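Local coordinates for protein alpha-glucosidase ([Eubacterium] rectale, PDB 6PNR) that probably hydrolyses alpha-sulfoquinovosides, releasing sulfoquinovose, the head group of plant sulfolipids, as a family 31 glycoside hydrolase, at residues 39-43 and 350-354; 288-292 and 326-330; 332-338 and 366-370. One frame throughout, in Å; residues are numbered along the deposited sequence.

Contact 1 (39-43 and 350-354); sequences DMYRG and VDFGE
Residues 39-41 are the extended end of strand 29-41. At R42 the chain turns into left-handed space (phi/psi 52/51), and G43 follows with phi 85°. Residues 350-351 end strand 349-351. F352 leaves the strand (-98/6), and G353 (111/79) and E354 (74/14) both have positive phi. The CA atoms come closest at R42 and F352, 5.4 Å apart. No backbone pairing joins the segments. Instead, water 1 accepts from R42 N (3.3 Å) and donates to D351 O (2.7 Å).

R42 has the largest share of the buried surface, 92 of 229 Å². Its side chain (m, then t, t) runs along 351-354. R42 NE makes a long salt bridge to D351 OD2, 3.5 Å, with weak hydrogen-bond geometry. One face of the guanidinium lies over G353, with R42 CZ 3.6 Å from G353 CA. Water 2 links R42 NH2 (3.2 Å) to E354 OE2 (3.3 Å), which also bonds to S282. D351 (chi1 t) closes an Asx turn, OD1 accepting from G353 N at 2.8 Å. M40, all t, brings CE to 4.3 Å from V350 CG1.

The contact joins the N-terminal beta domain to the catalytic barrel domain. The direct polar link is long and weak, so two waters carry much of the polar contact, while D351 serves both its own turn and R42.

Contact 2 (288-292 and 326-330); sequences QWDWK and DGELY. With 9VH ([(3~{S},4~{R},5~{R})-4,5-bis(oxidanyl)piperidin-3-yl]methanesulfonic acid), chain C.
Three direct hydrogen bonds tie loop 288-292 to residues 326-330, where helix 328-335 begins. D290 and G327 are nearest in register, CA to CA 5.4 Å. The D290 carboxylate (chi1 t) sits over the helix start: E328 N donates to D290 OD2 and L329 N to D290 OD1, each at 2.9 Å. G327 holds the N-cap position, and a side chain there would clash with D290. Q288 (t, p) gives NE2 to D326 OD1 at 3.0 Å. R279 binds both Q288 OE1 and D326 OD2. Water 3 donates to W289 O (2.9 Å) and accepts weakly from Y330 N (3.4 Å).

Within the loop, W289 (-88/75) and W291 (-84/58) each centre an inverse gamma turn. K292 N donates to D290 O at 2.8 Å.

Apolar packing centres on L329 (m, t). Its CD1 lies 4.1 Å from W291 CB and 3.9 Å from K292 CG.

The W289 side chain (chi1 m) leads away from the helix. Its NE1 donates to sulfonate O3 of 9VH at 3.2 Å. R286 also bonds the inhibitor. An aspartate from the loop after strand 285-287 thus accepts the first two backbone NH groups of helix 328-335, and that loop lines the sulfosugar pocket of this GH31 barrel.

Contact 3 (332-338 and 366-370); sequences EGKEKGY and EAFEW. With SO4 (sulfate ion), chain F.
Y338 and W370 bury the most surface here, 110 and 104 Å², and A367 comes next. Y338 follows the end of helix 328-335. G337, with phi/psi 66/40, closes that helix in a Schellman motif: Y338 N bonds to G333 O at 3.0 Å and G337 N to K334 O at 3.2 Å. The turn brings Y338 against helix 365-380, its CA 5.1 Å from that of A367.

The Y338 CA-to-CB bond points toward the second helix (chi1 m). A367 CA lies over one ring face in a CH-pi contact, 4.0 Å from the centroid and 13° off the normal. Y338 CB also meets A367 CB at 3.7 Å. The Y338 ring meets the five-membered ring of W370 obliquely, with centroids 4.9 Å apart and planes at 58°. The closest atoms are Y338 CD2 and W370 CD2, 3.4 Å.

W370 (chi1 t, chi2 74°) reaches across to helix 328-335. Its CH2 comes to 3.7 Å from G333 CA, where a side chain would be tight. Its NE1 donates to E332 OE2 at 3.1 Å. The same OE2 takes a salt bridge from K336 NZ at 2.9 Å.

A sulfate, probably from the crystallisation liquor, is held by Y338 OH, which bonds its O2 at 2.8 Å, and by K336 NZ, which bonds its O3 at 2.6 Å. Y338 also pairs through its backbone with D361.

This is plain helix packing on the outside of the TIM-barrel domain: a Schellman-capped helix end and its trailing tyrosine lie against a neighbouring helix.

In the fold
All three contacts are partly buried, and all lie well away from the centre of the chain. Contacts 2 and 3 share helix 328-335: contact 2 holds its start and contact 3 its end. They touch where L329 O meets W370 CH2, 3.7 Å apart. Contact 1 touches contact 2 through F352 CD1 and W289 CH2, 3.4 Å apart, as the rings pack edge-to-face near the ligand. Contacts 1 and 3 do not touch; their nearest atoms are about 12 Å apart. Chemistry follows place. The domain boundary at contact 1 relies on a long salt bridge and waters. Contact 2, beside the pocket, uses short charged and amide bonds. Contact 3, which has no pocket residue, is mainly aromatic, with one indole-to-carboxylate bond.

Contact 1 (39-43 and 350-354)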
loop_
_atom_site.group_PDB
_atom_site.type_symbol
_atom_site.label_atom_id
_atom_site.label_comp_id
_atom_site.label_asym_id
_atom_site.label_seq_id
_atom_site.Cartn_x
_atom_site.Cartn_y
_atom_site.Cartn_z
ATOM N N ASP A 39 -9.422 -2.904 -9.994
ATOM C CA ASP A 39 -10.432 -2.097 -9.305
ATOM C C ASP A 39 -10.377 -0.669 -9.851
ATOM O O ASP A 39 -9.430 0.069 -9.566
ATOM C CB ASP A 39 -10.185 -2.120 -7.797
ATOM C CG ASP A 39 -11.228 -1.339 -7.014
ATOM O OD1 ASP A 39 -12.290 -0.999 -7.584
ATOM O OD2 ASP A 39 -10.978 -1.063 -5.823
ATOM N N MET A 40 -11.393 -0.279 -10.617
ATOM C CA MET A 40 -11.426 1.015 -11.289
ATOM C C MET A 40 -12.366 1.992 -10.588
ATOM O O MET A 40 -13.515 1.651 -10.298
ATOM C CB MET A 40 -11.876 0.849 -12.729
ATOM C CG MET A 40 -11.919 2.154 -13.455
ATOM S SD MET A 40 -12.917 2.080 -14.927
ATOM C CE MET A 40 -12.584 3.748 -15.535
ATOM N N TYR A 41 -11.897 3.224 -10.361
ATOM C CA TYR A 41 -12.773 4.263 -9.801
ATOM C C TYR A 41 -12.379 5.597 -10.425
ATOM O O TYR A 41 -11.337 6.157 -10.077
ATOM C CB TYR A 41 -12.678 4.315 -8.284
ATOM C CG TYR A 41 -13.587 5.354 -7.664
ATOM C CD1 TYR A 41 -14.941 5.101 -7.473
ATOM C CD2 TYR A 41 -13.088 6.585 -7.267
ATOM C CE1 TYR A 41 -15.773 6.056 -6.902
ATOM C CE2 TYR A 41 -13.907 7.539 -6.694
ATOM C CZ TYR A 41 -15.245 7.276 -6.521
ATOM O OH TYR A 41 -16.041 8.246 -5.963
ATOM N N ARG A 42 -13.208 6.081 -11.346
ATOM C CA ARG A 42 -13.043 7.384 -11.986
ATOM C C ARG A 42 -11.642 7.569 -12.569
ATOM O O ARG A 42 -10.977 8.586 -12.351
ATOM C CB ARG A 42 -13.389 8.508 -11.008
ATOM C CG ARG A 42 -14.877 8.487 -10.644
ATOM C CD ARG A 42 -15.199 9.399 -9.494
ATOM N NE ARG A 42 -16.624 9.372 -9.146
ATOM C CZ ARG A 42 -17.185 10.265 -8.341
ATOM N NH1 ARG A 42 -16.441 11.238 -7.826
ATOM N NH2 ARG A 42 -18.480 10.201 -8.062
ATOM N N GLY A 43 -11.209 6.585 -13.352
ATOM C CA GLY A 43 -9.942 6.674 -14.049
ATOM C C GLY A 43 -8.741 6.254 -13.236
ATOM O O GLY A 43 -7.627 6.243 -13.771
ATOM N N VAL A 350 -19.647 5.305 -18.263
ATOM C CA VAL A 350 -18.557 5.486 -17.311
ATOM C C VAL A 350 -18.827 6.724 -16.464
ATOM O O VAL A 350 -19.179 7.789 -16.990
ATOM C CB VAL A 350 -17.210 5.600 -18.043
ATOM C CG1 VAL A 350 -16.065 5.832 -17.045
ATOM C CG2 VAL A 350 -16.956 4.339 -18.893
ATOM N N ASP A 351 -18.640 6.587 -15.148
ATOM C CA ASP A 351 -18.786 7.693 -14.205
ATOM C C ASP A 351 -17.504 8.520 -14.188
ATOM O O ASP A 351 -16.443 8.033 -13.779
ATOM C CB ASP A 351 -19.103 7.151 -12.810
ATOM C CG ASP A 351 -19.319 8.252 -11.775
ATOM O OD1 ASP A 351 -19.377 9.442 -12.144
ATOM O OD2 ASP A 351 -19.432 7.928 -10.575
ATOM N N PHE A 352 -17.587 9.767 -14.638
ATOM C CA PHE A 352 -16.434 10.657 -14.635
ATOM C C PHE A 352 -16.425 11.596 -13.437
ATOM O O PHE A 352 -15.562 12.478 -13.358
ATOM C CB PHE A 352 -16.381 11.446 -15.945
ATOM C CG PHE A 352 -15.875 10.634 -17.098
ATOM C CD1 PHE A 352 -14.527 10.597 -17.392
ATOM C CD2 PHE A 352 -16.739 9.850 -17.842
ATOM C CE1 PHE A 352 -14.053 9.821 -18.438
ATOM C CE2 PHE A 352 -16.277 9.071 -18.880
ATOM C CZ PHE A 352 -14.930 9.051 -19.181
ATOM N N GLY A 353 -17.359 11.418 -12.504
ATOM C CA GLY A 353 -17.476 12.277 -11.340
ATOM C C GLY A 353 -18.722 13.127 -11.391
ATOM O O GLY A 353 -18.660 14.305 -11.762
ATOM N N GLU A 354 -19.867 12.535 -11.043
ATOM C CA GLU A 354 -21.175 13.188 -11.015
ATOM C C GLU A 354 -21.737 13.422 -12.414
ATOM O O GLU A 354 -22.681 14.210 -12.578
ATOM C CB GLU A 354 -21.142 14.503 -10.212
ATOM C CG GLU A 354 -20.716 14.278 -8.756
ATOM C CD GLU A 354 -20.230 15.530 -8.005
ATOM O OE1 GLU A 354 -20.519 16.672 -8.417
ATOM O OE2 GLU A 354 -19.558 15.347 -6.966
HETATM O O HOH W 1 -15.649 5.474 -13.406
HETATM O O HOH W 2 -19.202 12.322 -5.791
#

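Contact 2 (288-292 and 326-330)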
loop_
_atom_site.group_PDB
_atom_site.type_symbol
_atom_site.label_atom_id
_atom_site.label_comp_id
_atom_site.label_asym_id
_atom_site.label_seq_id
_atom_site.Cartn_x
_atom_site.Cartn_y
_atom_site.Cartn_z
ATOM N N GLN A 288 -18.878 20.651 -20.601
ATOM C CA GLN A 288 -19.968 19.850 -21.157
ATOM C C GLN A 288 -19.426 19.030 -22.327
ATOM O O GLN A 288 -18.976 19.599 -23.331
ATOM C CB GLN A 288 -21.126 20.762 -21.585
ATOM C CG GLN A 288 -22.266 20.082 -22.343
ATOM C CD GLN A 288 -23.043 19.058 -21.524
ATOM O OE1 GLN A 288 -22.774 18.832 -20.344
ATOM N NE2 GLN A 288 -24.020 18.435 -22.159
ATOM N N TRP A 289 -19.464 17.695 -22.208
ATOM C CA TRP A 289 -18.783 16.819 -23.179
ATOM C C TRP A 289 -19.715 16.516 -24.358
ATOM O O TRP A 289 -20.270 15.425 -24.516
ATOM C CB TRP A 289 -18.277 15.550 -22.501
ATOM C CG TRP A 289 -17.188 15.810 -21.477
ATOM C CD1 TRP A 289 -16.723 17.029 -21.062
ATOM C CD2 TRP A 289 -16.436 14.829 -20.754
ATOM N NE1 TRP A 289 -15.741 16.863 -20.117
ATOM C CE2 TRP A 289 -15.543 15.525 -19.914
ATOM C CE3 TRP A 289 -16.425 13.430 -20.740
ATOM C CZ2 TRP A 289 -14.653 14.875 -19.078
ATOM C CZ3 TRP A 289 -15.544 12.785 -19.899
ATOM C CH2 TRP A 289 -14.664 13.509 -19.081
ATOM N N ASP A 290 -19.857 17.531 -25.206
ATOM C CA ASP A 290 -20.707 17.484 -26.395
ATOM C C ASP A 290 -20.057 18.436 -27.402
ATOM O O ASP A 290 -20.218 19.652 -27.286
ATOM C CB ASP A 290 -22.126 17.905 -26.036
ATOM C CG ASP A 290 -23.126 17.646 -27.152
ATOM O OD1 ASP A 290 -22.860 16.792 -28.025
ATOM O OD2 ASP A 290 -24.185 18.309 -27.140
ATOM N N TRP A 291 -19.305 17.885 -28.360
ATOM C CA TRP A 291 -18.263 18.637 -29.075
ATOM C C TRP A 291 -18.816 19.461 -30.243
ATOM O O TRP A 291 -18.407 19.312 -31.393
ATOM C CB TRP A 291 -17.178 17.678 -29.551
ATOM C CG TRP A 291 -16.832 16.666 -28.502
ATOM C CD1 TRP A 291 -16.883 15.300 -28.620
ATOM C CD2 TRP A 291 -16.429 16.938 -27.156
ATOM N NE1 TRP A 291 -16.527 14.710 -27.427
ATOM C CE2 TRP A 291 -16.233 15.693 -26.516
ATOM C CE3 TRP A 291 -16.201 18.111 -26.426
ATOM C CZ2 TRP A 291 -15.827 15.591 -25.184
ATOM C CZ3 TRP A 291 -15.785 18.001 -25.098
ATOM C CH2 TRP A 291 -15.602 16.756 -24.498
ATOM N N LYS A 292 -19.754 20.351 -29.908
ATOM C CA LYS A 292 -20.256 21.410 -30.776
ATOM C C LYS A 292 -20.253 22.692 -29.963
ATOM O O LYS A 292 -20.467 22.654 -28.749
ATOM C CB LYS A 292 -21.682 21.123 -31.271
ATOM C CG LYS A 292 -21.840 19.724 -31.854
ATOM C CD LYS A 292 -23.111 19.567 -32.682
ATOM C CE LYS A 292 -24.359 19.530 -31.836
ATOM N NZ LYS A 292 -25.553 19.257 -32.694
ATOM N N ASP A 326 -26.345 13.460 -21.753
ATOM C CA ASP A 326 -27.432 14.382 -22.064
ATOM C C ASP A 326 -27.113 15.262 -23.265
ATOM O O ASP A 326 -27.828 16.238 -23.514
ATOM C CB ASP A 326 -27.815 15.226 -20.835
ATOM C CG ASP A 326 -26.718 16.206 -20.394
ATOM O OD1 ASP A 326 -25.622 16.215 -20.993
ATOM O OD2 ASP A 326 -26.963 16.980 -19.434
ATOM N N GLY A 327 -26.065 14.927 -24.037
ATOM C CA GLY A 327 -25.677 15.754 -25.159
ATOM C C GLY A 327 -26.282 15.318 -26.492
ATOM O O GLY A 327 -26.747 14.191 -26.664
ATOM N N GLU A 328 -26.238 16.243 -27.456
ATOM C CA GLU A 328 -26.740 15.952 -28.796
ATOM C C GLU A 328 -25.914 14.864 -29.478
ATOM O O GLU A 328 -26.464 13.927 -30.065
ATOM C CB GLU A 328 -26.750 17.230 -29.643
ATOM C CG GLU A 328 -27.887 18.194 -29.307
ATOM C CD GLU A 328 -29.268 17.590 -29.591
ATOM O OE1 GLU A 328 -29.529 17.213 -30.761
ATOM O OE2 GLU A 328 -30.079 17.474 -28.641
ATOM N N LEU A 329 -24.589 14.973 -29.429
ATOM C CA LEU A 329 -23.778 13.958 -30.090
ATOM C C LEU A 329 -23.903 12.605 -29.398
ATOM O O LEU A 329 -23.845 11.565 -30.064
ATOM C CB LEU A 329 -22.322 14.423 -30.168
ATOM C CG LEU A 329 -22.087 15.550 -31.183
ATOM C CD1 LEU A 329 -20.651 16.060 -31.117
ATOM C CD2 LEU A 329 -22.436 15.093 -32.609
ATOM N N TYR A 330 -24.098 12.583 -28.075
ATOM C CA TYR A 330 -24.385 11.316 -27.408
ATOM C C TYR A 330 -25.636 10.666 -27.985
ATOM O O TYR A 330 -25.664 9.456 -28.235
ATOM C CB TYR A 330 -24.553 11.516 -25.902
ATOM C CG TYR A 330 -24.967 10.253 -25.185
ATOM C CD1 TYR A 330 -26.307 9.916 -25.035
ATOM C CD2 TYR A 330 -24.014 9.383 -24.673
ATOM C CE1 TYR A 330 -26.681 8.746 -24.398
ATOM C CE2 TYR A 330 -24.381 8.218 -24.034
ATOM C CZ TYR A 330 -25.715 7.903 -23.898
ATOM O OH TYR A 330 -26.071 6.740 -23.253
HETATM O O1 9VH C . -12.911 19.333 -16.343
HETATM S S1 9VH C . -12.902 18.621 -17.609
HETATM O O2 9VH C . -12.664 17.215 -17.390
HETATM O O3 9VH C . -14.081 18.918 -18.386
HETATM C C1 9VH C . -11.513 19.283 -18.487
HETATM C C2 9VH C . -10.152 18.982 -17.847
HETATM C C3 9VH C . -9.819 17.522 -18.110
HETATM N N1 9VH C . -8.446 17.087 -17.850
HETATM C C4 9VH C . -7.457 17.961 -18.480
HETATM C C5 9VH C . -7.672 19.399 -18.033
HETATM O O4 9VH C . -6.683 20.211 -18.663
HETATM C C6 9VH C . -9.060 19.873 -18.438
HETATM O O5 9VH C . -9.263 21.225 -18.035
HETATM O O HOH W 3 -22.726 14.323 -25.530
#

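Contact 3 (332-338 and 366-370)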
loop_
_atom_site.group_PDB
_atom_site.type_symbol
_atom_site.label_atom_id
_atom_site.label_comp_id
_atom_site.label_asym_id
_atom_site.label_seq_id
_atom_site.Cartn_x
_atom_site.Cartn_y
_atom_site.Cartn_z
ATOM N N GLU A 332 -27.010 10.931 -30.939
ATOM C CA GLU A 332 -26.699 10.392 -32.260
ATOM C C GLU A 332 -25.824 9.144 -32.176
ATOM O O GLU A 332 -26.068 8.157 -32.881
ATOM C CB GLU A 332 -26.013 11.471 -33.094
ATOM C CG GLU A 332 -25.605 11.021 -34.483
ATOM C CD GLU A 332 -25.029 12.150 -35.319
ATOM O OE1 GLU A 332 -25.152 13.326 -34.924
ATOM O OE2 GLU A 332 -24.447 11.857 -36.378
ATOM N N GLY A 333 -24.791 9.168 -31.328
ATOM C CA GLY A 333 -23.961 7.982 -31.165
ATOM C C GLY A 333 -24.731 6.807 -30.593
ATOM O O GLY A 333 -24.508 5.655 -30.978
ATOM N N LYS A 334 -25.640 7.077 -29.654
ATOM C CA LYS A 334 -26.472 6.007 -29.111
ATOM C C LYS A 334 -27.356 5.403 -30.196
ATOM O O LYS A 334 -27.476 4.175 -30.295
ATOM C CB LYS A 334 -27.328 6.534 -27.961
ATOM C CG LYS A 334 -28.329 5.515 -27.418
ATOM C CD LYS A 334 -29.127 6.115 -26.278
ATOM C CE LYS A 334 -29.942 5.058 -25.537
ATOM N NZ LYS A 334 -30.522 5.642 -24.297
ATOM N N GLU A 335 -27.967 6.256 -31.025
ATOM C CA GLU A 335 -28.817 5.775 -32.111
ATOM C C GLU A 335 -28.046 4.888 -33.072
ATOM O O GLU A 335 -28.536 3.825 -33.472
ATOM C CB GLU A 335 -29.439 6.956 -32.859
ATOM C CG GLU A 335 -30.531 7.660 -32.057
ATOM C CD GLU A 335 -30.968 8.994 -32.659
ATOM O OE1 GLU A 335 -30.377 9.419 -33.686
ATOM O OE2 GLU A 335 -31.900 9.617 -32.093
ATOM N N LYS A 336 -26.830 5.293 -33.440
ATOM C CA LYS A 336 -26.045 4.567 -34.428
ATOM C C LYS A 336 -25.234 3.425 -33.831
ATOM O O LYS A 336 -24.497 2.765 -34.569
ATOM C CB LYS A 336 -25.123 5.541 -35.172
ATOM C CG LYS A 336 -25.888 6.667 -35.846
ATOM C CD LYS A 336 -24.990 7.628 -36.600
ATOM C CE LYS A 336 -25.830 8.662 -37.346
ATOM N NZ LYS A 336 -25.000 9.598 -38.157
ATOM N N GLY A 337 -25.349 3.173 -32.534
ATOM C CA GLY A 337 -24.640 2.067 -31.905
ATOM C C GLY A 337 -23.131 2.215 -31.898
ATOM O O GLY A 337 -22.417 1.228 -32.097
ATOM N N TYR A 338 -22.627 3.422 -31.647
ATOM C CA TYR A 338 -21.202 3.709 -31.751
ATOM C C TYR A 338 -20.480 3.703 -30.409
ATOM O O TYR A 338 -19.327 4.134 -30.344
ATOM C CB TYR A 338 -20.993 5.056 -32.440
ATOM C CG TYR A 338 -21.270 5.043 -33.929
ATOM C CD1 TYR A 338 -21.453 3.844 -34.614
ATOM C CD2 TYR A 338 -21.331 6.233 -34.657
ATOM C CE1 TYR A 338 -21.702 3.830 -35.981
ATOM C CE2 TYR A 338 -21.574 6.227 -36.027
ATOM C CZ TYR A 338 -21.760 5.021 -36.678
ATOM O OH TYR A 338 -22.004 5.003 -38.026
ATOM N N GLU A 366 -16.578 2.278 -38.257
ATOM C CA GLU A 366 -17.657 3.228 -38.517
ATOM C C GLU A 366 -17.706 4.315 -37.448
ATOM O O GLU A 366 -17.836 5.506 -37.761
ATOM C CB GLU A 366 -18.996 2.494 -38.597
ATOM C CG GLU A 366 -19.065 1.452 -39.701
ATOM C CD GLU A 366 -20.489 1.033 -40.024
ATOM O OE1 GLU A 366 -21.416 1.454 -39.301
ATOM O OE2 GLU A 366 -20.677 0.286 -41.007
ATOM N N ALA A 367 -17.608 3.918 -36.178
ATOM C CA ALA A 367 -17.562 4.891 -35.090
ATOM C C ALA A 367 -16.308 5.759 -35.169
ATOM O O ALA A 367 -16.368 6.963 -34.902
ATOM C CB ALA A 367 -17.642 4.165 -33.747
ATOM N N PHE A 368 -15.168 5.169 -35.548
ATOM C CA PHE A 368 -13.923 5.921 -35.707
ATOM C C PHE A 368 -14.077 7.025 -36.751
ATOM O O PHE A 368 -13.789 8.198 -36.479
ATOM C CB PHE A 368 -12.792 4.946 -36.073
ATOM C CG PHE A 368 -11.404 5.562 -36.149
ATOM C CD1 PHE A 368 -10.904 6.033 -37.354
ATOM C CD2 PHE A 368 -10.577 5.599 -35.035
ATOM C CE1 PHE A 368 -9.614 6.565 -37.437
ATOM C CE2 PHE A 368 -9.295 6.148 -35.109
ATOM C CZ PHE A 368 -8.808 6.613 -36.301
ATOM N N GLU A 369 -14.558 6.675 -37.948
ATOM C CA GLU A 369 -14.785 7.678 -38.986
ATOM C C GLU A 369 -15.816 8.713 -38.549
ATOM O O GLU A 369 -15.668 9.909 -38.828
ATOM C CB GLU A 369 -15.230 6.995 -40.283
ATOM C CG GLU A 369 -14.135 6.185 -40.931
ATOM C CD GLU A 369 -12.988 7.064 -41.380
ATOM O OE1 GLU A 369 -13.268 8.141 -41.948
ATOM O OE2 GLU A 369 -11.817 6.691 -41.151
ATOM N N TRP A 370 -16.867 8.272 -37.860
ATOM C CA TRP A 370 -17.862 9.207 -37.348
ATOM C C TRP A 370 -17.219 10.242 -36.432
ATOM O O TRP A 370 -17.492 11.442 -36.547
ATOM C CB TRP A 370 -18.956 8.432 -36.613
ATOM C CG TRP A 370 -20.009 9.259 -35.922
ATOM C CD1 TRP A 370 -21.032 9.945 -36.510
ATOM C CD2 TRP A 370 -20.176 9.431 -34.503
ATOM N NE1 TRP A 370 -21.814 10.551 -35.548
ATOM C CE2 TRP A 370 -21.310 10.248 -34.310
ATOM C CE3 TRP A 370 -19.473 8.978 -33.380
ATOM C CZ2 TRP A 370 -21.757 10.624 -33.037
ATOM C CZ3 TRP A 370 -19.923 9.352 -32.111
ATOM C CH2 TRP A 370 -21.053 10.165 -31.955
HETATM S S SO4 F . -22.523 8.106 -40.211
HETATM O O1 SO4 F . -21.077 8.041 -40.011
HETATM O O2 SO4 F . -23.183 7.135 -39.340
HETATM O O3 SO4 F . -22.999 9.451 -39.885
HETATM O O4 SO4 F . -22.846 7.797 -41.605
#